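Local coordinates for Crh-like protein 5 (Neosartorya fumigata, PDB 6IBU) that cuts chitin and transfers it to 1,6-beta-glucan or to other chitin chains, cross-linking polysaccharides in the fungal cell wall and septa, at residues Trp35-Ala39 and Gly40-Val44; Lys78-Gly82 and Thr83-Ser87; Trp153-Gly157 and Ala158-Thr162; Pro191-Pro194 and Lys195-Glu199. All blocks are in the same frame, centred on the assembly; numbering follows the deposited sequence.

Interaction 1: residues Trp35-Ala39 and Gly40-Val44; sequences WEVTA and GKVPV
The Gly40 carbonyl is the flat group that Val37 meets: CG1 of Val37 lies 3.2 Å from Gly40 O and 4.0 Å from Gly40 C, so a methyl sits close against the oxygen end of this peptide, a van der Waals touch. The same methyl of Val37 also reaches Val42, where CG1 of Val37 and CG2 of Val42 stand 4.1 Å apart. Val37 CG1 is anti to its own backbone nitrogen (chi1 179°), on the side of its carbonyl carbon, and from there meets both Gly40 and Val42. Gly40, with a positive phi of 63°, lets the chain turn back here. Strand 35-39 is an outermost strand of the seven-stranded sheet in the GH16 beta-sandwich, and the bend at Gly40 leads toward strand 44-45 of the other sheet. Val42 is buried, resting on Ala49 and Phe51 of strand 48-53 and on Pro60, whereas Val37 is exposed. On the strand side, Ala39 shares a backbone hydrogen bond with Thr61, and its side chain is about 7 Å from that of the chitin-binding residue Arg182.

Interaction 2: residues Lys78-Gly82 and Thr83-Ser87; sequences KAAPG and TGVVS
Val85 and Ser87 both turn their side chains back toward 78-82, while Val86 between them starts out away from 78-82 and packs on Glu102 and Leu104. The reversal is a type II beta turn from Gly82 to Val85, carrying the chain from strand 71-78 of one sheet of the GH16 sandwich to strand 85-93 of the other. It is held by Val85 N donating to Gly82 O at 3.1 Å, with the donor above the carbonyl plane; Gly84 has the positive phi (79°) that the third position of such a turn asks for. Val85 places CG1 anti to its backbone nitrogen, which brings that methyl to 3.7 Å from Ala80 CB. Two residues on, Ser87 OG passes beside Ala79, 3.6 Å from Ala79 CB, with Met214 and Val103 packed around it. The buried hydroxyl is gripped from the backbone: Ala80 N donates to Ser87 OG at 2.9 Å. Glu102, a chitin-binding residue, has its side chain about 7 Å from that of Ser87. A water joins the two limbs, donating to Ala80 O at 2.7 Å and to Val85 O at 3.0 Å, though acceptors around it outnumber its protons; it is also hydrogen-bonded to Ser87 OG at 2.6 Å.

Interaction 3: residues Trp153-Gly157 and Ala158-Thr162; sequences WSIDG and AVVRT
Trp153 holds CG beside its own backbone nitrogen (chi1 -72°), while Arg161 sets CG anti to its nitrogen (chi1 -178°) and runs straight from CG to NE. The two side chains therefore lie alongside one another and point the same way. The guanidinium rests flat on the indole, planes 13° apart, with Arg161 CZ 4.7 Å from the centroid of the Trp153 six-membered ring, an off-centre cation-pi contact. Nearer the backbone, Arg161 CD stands over the same ring, 4.0 Å from its centroid, in a CH-pi contact. The strands form a hairpin closed by a type I' turn from Ile155 to Ala158, where Ile155 and Ala158 bond to each other both ways. A classic beta bulge follows: Val160 N donates to Trp153 O at 2.9 Å and Arg161 N only weakly to the same oxygen, whereas Trp153 N gives a short bond of 2.8 Å to Arg161 O. At the bulge both Val160 and Arg161 face Trp153, and Val160 CG2 lies 3.8 Å from Trp153 CB. Beyond the hairpin, Trp153 NE1 bonds to Asp100 O and Arg161 NH1 to Arg126 O and Thr113 OG1, while Ile155 and Val160 pack on Trp101 of strand 98-105 and Val130 of strand 128-131.

Interaction 4: residues Pro191-Pro194 and Lys195-Glu199; sequences PSNP and KGTIE
Two hydrogen bonds converge on one acceptor: Pro194 O takes Ile198 N at 3.2 Å, a fairly straight bond with the donor in the carbonyl plane, and Thr197 N at 3.0 Å, a weak bond. Van der Waals contacts surround this pair. The pyrrolidine of Pro194 touches the Thr197 hydroxyl, with CG and CD each 3.9 Å from OG1, and the amide of Asn193 crosses Thr197 obliquely, ND2 standing 3.9 Å from CG2. The next helical residue, Ile198, brings CD1 to 3.3 Å from Asn193 O, and Ile198 CG1 lies 4.1 Å from Asn193 CB. Pro194 is the N-cap of helix 195-201, and the loop 191-194 leads into it from strand 179-187 of the GH16 sandwich. Thr197 binds chitin, and its side chain is about 4 Å from that of another chitin-binding residue, Trp186. Thr197 OG1 lies beside its own backbone nitrogen (chi1 -58°), which turns the hydroxyl toward the Pro194 ring and leaves CG2 to face Asn193. Asn193 ND2 bonds to Gly188 O and, weakly, to Ala187 O, tying the residue before the N-cap to the chain where strand 179-187 ends.

How the interactions relate
All four contacts are local and come in series along the chain; none nests within or crosses another. Interaction 1 rounds the bend after strand 35-39 and leads from the edge of the seven-stranded sheet toward strand 44-45. Interaction 2 turns the chain from strand 71-78 into strand 85-93, which lies in the same sheet as strand 35-39. Interaction 3 closes the hairpin of strands 150-155 and 158-164, part of the other large sheet and on the opposite side of the chain's centre from interaction 1. Interaction 4 starts helix 195-201, beyond strand 179-187; its nearest atoms are about 5 Å from those of interaction 2, without touching.

Interaction 1: residues Trp35-Ala39 and Gly40-Val44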
loop_
_atom_site.group_PDB
_atom_site.type_symbol
_atom_site.label_atom_id
_atom_site.label_comp_id
_atom_site.label_asym_id
_atom_site.label_seq_id
_atom_site.Cartn_x
_atom_site.Cartn_y
_atom_site.Cartn_z
ATOM N N TRP A 35 -9.802 8.453 -7.123
ATOM C CA TRP A 35 -9.459 8.102 -5.720
ATOM C C TRP A 35 -10.620 8.450 -4.787
ATOM O O TRP A 35 -11.381 9.382 -5.098
ATOM C CB TRP A 35 -8.195 8.836 -5.275
ATOM C CG TRP A 35 -6.948 8.493 -6.027
ATOM C CD1 TRP A 35 -6.570 8.952 -7.252
ATOM C CD2 TRP A 35 -5.870 7.662 -5.563
ATOM N NE1 TRP A 35 -5.343 8.451 -7.587
ATOM C CE2 TRP A 35 -4.893 7.651 -6.576
ATOM C CE3 TRP A 35 -5.644 6.910 -4.408
ATOM C CZ2 TRP A 35 -3.720 6.913 -6.475
ATOM C CZ3 TRP A 35 -4.478 6.194 -4.294
ATOM C CH2 TRP A 35 -3.534 6.194 -5.319
ATOM N N GLU A 36 -10.741 7.720 -3.687
ATOM C CA GLU A 36 -11.721 7.966 -2.599
ATOM C C GLU A 36 -10.891 8.398 -1.387
ATOM O O GLU A 36 -9.895 7.695 -1.117
ATOM C CB GLU A 36 -12.573 6.696 -2.439
ATOM C CG GLU A 36 -13.174 6.450 -1.056
ATOM C CD GLU A 36 -13.681 5.019 -0.808
ATOM O OE1 GLU A 36 -13.267 4.092 -1.564
ATOM O OE2 GLU A 36 -14.503 4.808 0.141
ATOM N N VAL A 37 -11.203 9.557 -0.800
ATOM C CA VAL A 37 -10.584 9.996 0.469
ATOM C C VAL A 37 -11.374 9.304 1.528
ATOM O O VAL A 37 -12.494 9.604 1.927
ATOM C CB VAL A 37 -10.553 11.482 0.771
ATOM C CG1 VAL A 37 -9.903 11.717 2.137
ATOM C CG2 VAL A 37 -9.845 12.254 -0.326
ATOM N N THR A 38 -10.739 8.300 1.917
ATOM C CA THR A 38 -11.536 7.297 2.564
ATOM C C THR A 38 -11.419 7.462 4.078
ATOM O O THR A 38 -12.167 6.841 4.762
ATOM C CB THR A 38 -11.054 6.020 1.944
ATOM O OG1 THR A 38 -11.776 4.949 2.535
ATOM C CG2 THR A 38 -9.571 5.864 2.165
ATOM N N ALA A 39 -10.502 8.264 4.581
ATOM C CA ALA A 39 -10.523 8.722 5.993
ATOM C C ALA A 39 -9.710 9.997 6.056
ATOM O O ALA A 39 -8.771 10.125 5.245
ATOM C CB ALA A 39 -9.972 7.677 6.914
ATOM N N GLY A 40 -10.084 10.917 6.949
ATOM C CA GLY A 40 -9.478 12.249 7.086
ATOM C C GLY A 40 -9.659 13.095 5.838
ATOM O O GLY A 40 -10.583 12.853 5.067
ATOM N N LYS A 41 -8.808 14.098 5.690
ATOM C CA LYS A 41 -8.817 15.085 4.585
ATOM C C LYS A 41 -7.411 15.060 3.985
ATOM O O LYS A 41 -6.436 14.960 4.746
ATOM C CB LYS A 41 -9.227 16.468 5.113
ATOM C CG LYS A 41 -9.209 17.608 4.094
ATOM C CD LYS A 41 -10.288 17.514 3.000
ATOM C CE LYS A 41 -9.926 18.203 1.694
ATOM N NZ LYS A 41 -9.756 19.670 1.850
ATOM N N VAL A 42 -7.298 15.080 2.674
ATOM C CA VAL A 42 -5.975 14.956 2.018
ATOM C C VAL A 42 -5.820 16.150 1.095
ATOM O O VAL A 42 -6.288 16.133 -0.034
ATOM C CB VAL A 42 -5.832 13.600 1.311
ATOM C CG1 VAL A 42 -4.569 13.536 0.468
ATOM C CG2 VAL A 42 -5.857 12.466 2.333
ATOM N N PRO A 43 -5.188 17.234 1.590
ATOM C CA PRO A 43 -4.921 18.410 0.781
ATOM C C PRO A 43 -3.901 18.060 -0.301
ATOM O O PRO A 43 -3.136 17.144 -0.107
ATOM C CB PRO A 43 -4.328 19.453 1.749
ATOM C CG PRO A 43 -4.567 18.894 3.128
ATOM C CD PRO A 43 -4.699 17.394 2.966
ATOM N N VAL A 44 -3.915 18.809 -1.398
ATOM C CA VAL A 44 -2.989 18.591 -2.534
ATOM C C VAL A 44 -2.214 19.888 -2.757
ATOM O O VAL A 44 -2.679 20.739 -3.503
ATOM C CB VAL A 44 -3.743 18.099 -3.782
ATOM C CG1 VAL A 44 -2.756 17.687 -4.846
ATOM C CG2 VAL A 44 -4.678 16.943 -3.467
#

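Interaction 2: residues Lys78-Gly82 and Thr83-Ser87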
loop_
_atom_site.group_PDB
_atom_site.type_symbol
_atom_site.label_atom_id
_atom_site.label_comp_id
_atom_site.label_asym_id
_atom_site.label_seq_id
_atom_site.Cartn_x
_atom_site.Cartn_y
_atom_site.Cartn_z
ATOM N N LYS A 78 7.655 11.019 0.188
ATOM C CA LYS A 78 8.495 11.477 1.282
ATOM C C LYS A 78 7.730 11.136 2.541
ATOM O O LYS A 78 6.611 11.561 2.674
ATOM C CB LYS A 78 8.802 12.964 1.134
ATOM C CG LYS A 78 9.794 13.411 2.194
ATOM C CD LYS A 78 10.336 14.784 1.977
ATOM C CE LYS A 78 9.267 15.801 2.337
ATOM N NZ LYS A 78 9.813 16.981 3.054
ATOM N N ALA A 79 8.310 10.344 3.408
ATOM C CA ALA A 79 7.598 9.789 4.575
ATOM C C ALA A 79 7.450 10.865 5.652
ATOM O O ALA A 79 8.261 11.782 5.722
ATOM C CB ALA A 79 8.325 8.586 5.097
ATOM N N ALA A 80 6.413 10.744 6.461
ATOM C CA ALA A 80 6.200 11.598 7.637
ATOM C C ALA A 80 7.308 11.279 8.625
ATOM O O ALA A 80 7.707 10.127 8.774
ATOM C CB ALA A 80 4.825 11.355 8.211
ATOM N N PRO A 81 7.878 12.298 9.292
ATOM C CA PRO A 81 8.769 12.062 10.424
ATOM C C PRO A 81 7.921 11.805 11.674
ATOM O O PRO A 81 6.683 11.789 11.575
ATOM C CB PRO A 81 9.547 13.375 10.538
ATOM C CG PRO A 81 8.531 14.402 10.085
ATOM C CD PRO A 81 7.676 13.729 9.024
ATOM N N GLY A 82 8.581 11.673 12.820
ATOM C CA GLY A 82 7.902 11.547 14.118
ATOM C C GLY A 82 7.866 10.111 14.595
ATOM O O GLY A 82 7.489 9.204 13.811
ATOM N N THR A 83 8.253 9.921 15.847
ATOM C CA THR A 83 8.202 8.632 16.572
ATOM C C THR A 83 6.810 8.033 16.410
ATOM O O THR A 83 5.846 8.711 16.746
ATOM C CB THR A 83 8.504 8.824 18.066
ATOM O OG1 THR A 83 9.781 9.458 18.135
ATOM C CG2 THR A 83 8.476 7.520 18.838
ATOM N N GLY A 84 6.734 6.801 15.934
ATOM C CA GLY A 84 5.492 6.011 15.911
ATOM C C GLY A 84 4.581 6.397 14.766
ATOM O O GLY A 84 3.536 5.779 14.626
ATOM N N VAL A 85 4.947 7.367 13.952
ATOM C CA VAL A 85 4.106 7.775 12.796
ATOM C C VAL A 85 4.470 6.868 11.627
ATOM O O VAL A 85 5.639 6.820 11.228
ATOM C CB VAL A 85 4.304 9.256 12.454
ATOM C CG1 VAL A 85 3.500 9.639 11.225
ATOM C CG2 VAL A 85 3.944 10.121 13.662
ATOM N N VAL A 86 3.479 6.182 11.091
ATOM C CA VAL A 86 3.679 5.222 9.975
ATOM C C VAL A 86 3.257 5.893 8.667
ATOM O O VAL A 86 2.181 6.450 8.632
ATOM C CB VAL A 86 2.888 3.938 10.248
ATOM C CG1 VAL A 86 3.138 2.901 9.170
ATOM C CG2 VAL A 86 3.209 3.371 11.617
ATOM N N SER A 87 4.081 5.818 7.634
ATOM C CA SER A 87 3.738 6.177 6.239
ATOM C C SER A 87 3.592 4.882 5.429
ATOM O O SER A 87 4.586 4.165 5.320
ATOM C CB SER A 87 4.813 7.045 5.664
ATOM O OG SER A 87 4.970 8.253 6.389
HETATM O O HOH W 1 6.473 7.759 8.475
#

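Interaction 3: residues Trp153-Gly157 and Ala158-Thr162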
loop_
_atom_site.group_PDB
_atom_site.type_symbol
_atom_site.label_atom_id
_atom_site.label_comp_id
_atom_site.label_asym_id
_atom_site.label_seq_id
_atom_site.Cartn_x
_atom_site.Cartn_y
_atom_site.Cartn_z
ATOM N N TRP A 153 10.053 -5.641 -5.023
ATOM C CA TRP A 153 10.086 -4.280 -4.437
ATOM C C TRP A 153 11.331 -3.590 -4.975
ATOM O O TRP A 153 12.386 -4.198 -4.930
ATOM C CB TRP A 153 10.160 -4.324 -2.906
ATOM C CG TRP A 153 8.931 -4.749 -2.165
ATOM C CD1 TRP A 153 8.075 -3.945 -1.474
ATOM C CD2 TRP A 153 8.474 -6.095 -1.950
ATOM N NE1 TRP A 153 7.111 -4.703 -0.859
ATOM C CE2 TRP A 153 7.327 -6.020 -1.136
ATOM C CE3 TRP A 153 8.896 -7.348 -2.395
ATOM C CZ2 TRP A 153 6.615 -7.150 -0.746
ATOM C CZ3 TRP A 153 8.206 -8.468 -1.989
ATOM C CH2 TRP A 153 7.075 -8.365 -1.177
ATOM N N SER A 154 11.207 -2.356 -5.420
ATOM C CA SER A 154 12.343 -1.522 -5.879
ATOM C C SER A 154 12.273 -0.133 -5.254
ATOM O O SER A 154 11.161 0.390 -5.077
ATOM C CB SER A 154 12.345 -1.408 -7.359
ATOM O OG SER A 154 12.872 -2.600 -7.896
ATOM N N ILE A 155 13.439 0.440 -4.973
ATOM C CA ILE A 155 13.560 1.849 -4.495
ATOM C C ILE A 155 14.517 2.560 -5.438
ATOM O O ILE A 155 15.672 2.098 -5.554
ATOM C CB ILE A 155 14.043 1.903 -3.036
ATOM C CG1 ILE A 155 13.122 1.087 -2.126
ATOM C CG2 ILE A 155 14.185 3.356 -2.618
ATOM C CD1 ILE A 155 13.486 1.132 -0.663
ATOM N N ASP A 156 14.044 3.614 -6.104
ATOM C CA ASP A 156 14.881 4.426 -7.021
ATOM C C ASP A 156 15.515 3.511 -8.063
ATOM O O ASP A 156 16.680 3.705 -8.392
ATOM C CB ASP A 156 15.913 5.212 -6.215
ATOM C CG ASP A 156 15.281 6.106 -5.158
ATOM O OD1 ASP A 156 14.077 6.451 -5.310
ATOM O OD2 ASP A 156 16.003 6.443 -4.178
ATOM N N GLY A 157 14.752 2.535 -8.542
ATOM C CA GLY A 157 15.145 1.612 -9.619
ATOM C C GLY A 157 16.178 0.584 -9.193
ATOM O O GLY A 157 16.874 0.076 -10.095
ATOM N N ALA A 158 16.333 0.309 -7.894
ATOM C CA ALA A 158 17.230 -0.771 -7.424
ATOM C C ALA A 158 16.365 -1.850 -6.772
ATOM O O ALA A 158 15.585 -1.507 -5.869
ATOM C CB ALA A 158 18.265 -0.227 -6.466
ATOM N N VAL A 159 16.465 -3.105 -7.199
ATOM C CA VAL A 159 15.655 -4.183 -6.567
ATOM C C VAL A 159 16.091 -4.313 -5.103
ATOM O O VAL A 159 17.323 -4.391 -4.852
ATOM C CB VAL A 159 15.788 -5.516 -7.317
ATOM C CG1 VAL A 159 15.185 -6.650 -6.520
ATOM C CG2 VAL A 159 15.148 -5.439 -8.689
ATOM N N VAL A 160 15.148 -4.305 -4.157
ATOM C CA VAL A 160 15.500 -4.446 -2.707
ATOM C C VAL A 160 14.913 -5.731 -2.135
ATOM O O VAL A 160 15.411 -6.170 -1.082
ATOM C CB VAL A 160 15.087 -3.223 -1.876
ATOM C CG1 VAL A 160 15.859 -2.002 -2.336
ATOM C CG2 VAL A 160 13.589 -2.970 -1.920
ATOM N N ARG A 161 13.898 -6.312 -2.784
ATOM C CA ARG A 161 13.335 -7.607 -2.346
ATOM C C ARG A 161 12.591 -8.281 -3.482
ATOM O O ARG A 161 11.836 -7.600 -4.163
ATOM C CB ARG A 161 12.352 -7.403 -1.203
ATOM C CG ARG A 161 11.779 -8.701 -0.664
ATOM C CD ARG A 161 10.938 -8.427 0.551
ATOM N NE ARG A 161 10.356 -9.659 1.030
ATOM C CZ ARG A 161 9.470 -9.740 2.005
ATOM N NH1 ARG A 161 9.076 -8.633 2.631
ATOM N NH2 ARG A 161 8.992 -10.923 2.345
ATOM N N THR A 162 12.712 -9.602 -3.575
ATOM C CA THR A 162 11.905 -10.444 -4.486
ATOM C C THR A 162 11.214 -11.548 -3.689
ATOM O O THR A 162 11.900 -12.306 -3.003
ATOM C CB THR A 162 12.770 -11.064 -5.587
ATOM O OG1 THR A 162 13.346 -10.023 -6.383
ATOM C CG2 THR A 162 11.949 -11.973 -6.468
#

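Interaction 4: residues Pro191-Pro194 and Lys195-Glu199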
loop_
_atom_site.group_PDB
_atom_site.type_symbol
_atom_site.label_atom_id
_atom_site.label_comp_id
_atom_site.label_asym_id
_atom_site.label_seq_id
_atom_site.Cartn_x
_atom_site.Cartn_y
_atom_site.Cartn_z
ATOM N N PRO A 191 -1.320 5.680 21.759
ATOM C CA PRO A 191 -1.365 4.987 23.049
ATOM C C PRO A 191 -2.455 3.905 23.138
ATOM O O PRO A 191 -2.280 2.925 23.827
ATOM C CB PRO A 191 -1.662 6.101 24.058
ATOM C CG PRO A 191 -1.220 7.374 23.380
ATOM C CD PRO A 191 -1.410 7.136 21.899
ATOM N N SER A 192 -3.541 4.079 22.389
ATOM C CA SER A 192 -4.671 3.121 22.345
ATOM C C SER A 192 -4.312 1.868 21.537
ATOM O O SER A 192 -5.134 0.950 21.512
ATOM C CB SER A 192 -5.908 3.784 21.818
ATOM O OG SER A 192 -6.049 3.557 20.428
ATOM N N ASN A 193 -3.155 1.806 20.888
ATOM C CA ASN A 193 -2.794 0.624 20.064
ATOM C C ASN A 193 -2.212 -0.459 20.964
ATOM O O ASN A 193 -1.714 -0.168 22.051
ATOM C CB ASN A 193 -1.810 0.986 18.955
ATOM C CG ASN A 193 -2.426 1.801 17.842
ATOM O OD1 ASN A 193 -3.640 1.965 17.770
ATOM N ND2 ASN A 193 -1.581 2.318 16.967
ATOM N N PRO A 194 -2.214 -1.735 20.520
ATOM C CA PRO A 194 -1.505 -2.792 21.229
ATOM C C PRO A 194 -0.024 -2.423 21.412
ATOM O O PRO A 194 0.517 -1.808 20.528
ATOM C CB PRO A 194 -1.622 -4.024 20.316
ATOM C CG PRO A 194 -2.776 -3.722 19.375
ATOM C CD PRO A 194 -2.867 -2.216 19.293
ATOM N N LYS A 195 0.580 -2.857 22.521
ATOM C CA LYS A 195 2.022 -2.688 22.837
ATOM C C LYS A 195 2.865 -3.115 21.628
ATOM O O LYS A 195 3.817 -2.402 21.305
ATOM C CB LYS A 195 2.428 -3.520 24.060
ATOM C CG LYS A 195 1.727 -3.168 25.371
ATOM C CD LYS A 195 2.155 -4.039 26.551
ATOM C CE LYS A 195 1.956 -5.527 26.314
ATOM N NZ LYS A 195 2.355 -6.330 27.492
ATOM N N GLY A 196 2.516 -4.238 20.993
ATOM C CA GLY A 196 3.248 -4.808 19.853
ATOM C C GLY A 196 3.296 -3.849 18.677
ATOM O O GLY A 196 4.358 -3.772 18.044
ATOM N N THR A 197 2.201 -3.138 18.394
ATOM C CA THR A 197 2.121 -2.154 17.285
ATOM C C THR A 197 3.008 -0.963 17.628
ATOM O O THR A 197 3.765 -0.509 16.760
ATOM C CB THR A 197 0.689 -1.702 17.002
ATOM O OG1 THR A 197 -0.086 -2.854 16.681
ATOM C CG2 THR A 197 0.603 -0.698 15.869
ATOM N N ILE A 198 2.929 -0.480 18.860
ATOM C CA ILE A 198 3.697 0.710 19.303
ATOM C C ILE A 198 5.192 0.404 19.189
ATOM O O ILE A 198 5.892 1.252 18.626
ATOM C CB ILE A 198 3.254 1.142 20.711
ATOM C CG1 ILE A 198 1.798 1.615 20.687
ATOM C CG2 ILE A 198 4.176 2.210 21.243
ATOM C CD1 ILE A 198 1.070 1.510 22.006
ATOM N N GLU A 199 5.641 -0.764 19.660
ATOM C CA GLU A 199 7.067 -1.216 19.589
ATOM C C GLU A 199 7.486 -1.273 18.115
ATOM O O GLU A 199 8.600 -0.836 17.771
ATOM C CB GLU A 199 7.294 -2.546 20.330
ATOM C CG GLU A 199 8.179 -3.601 19.619
ATOM C CD GLU A 199 9.634 -3.299 19.246
ATOM O OE1 GLU A 199 10.345 -2.664 20.069
ATOM O OE2 GLU A 199 10.080 -3.733 18.129
#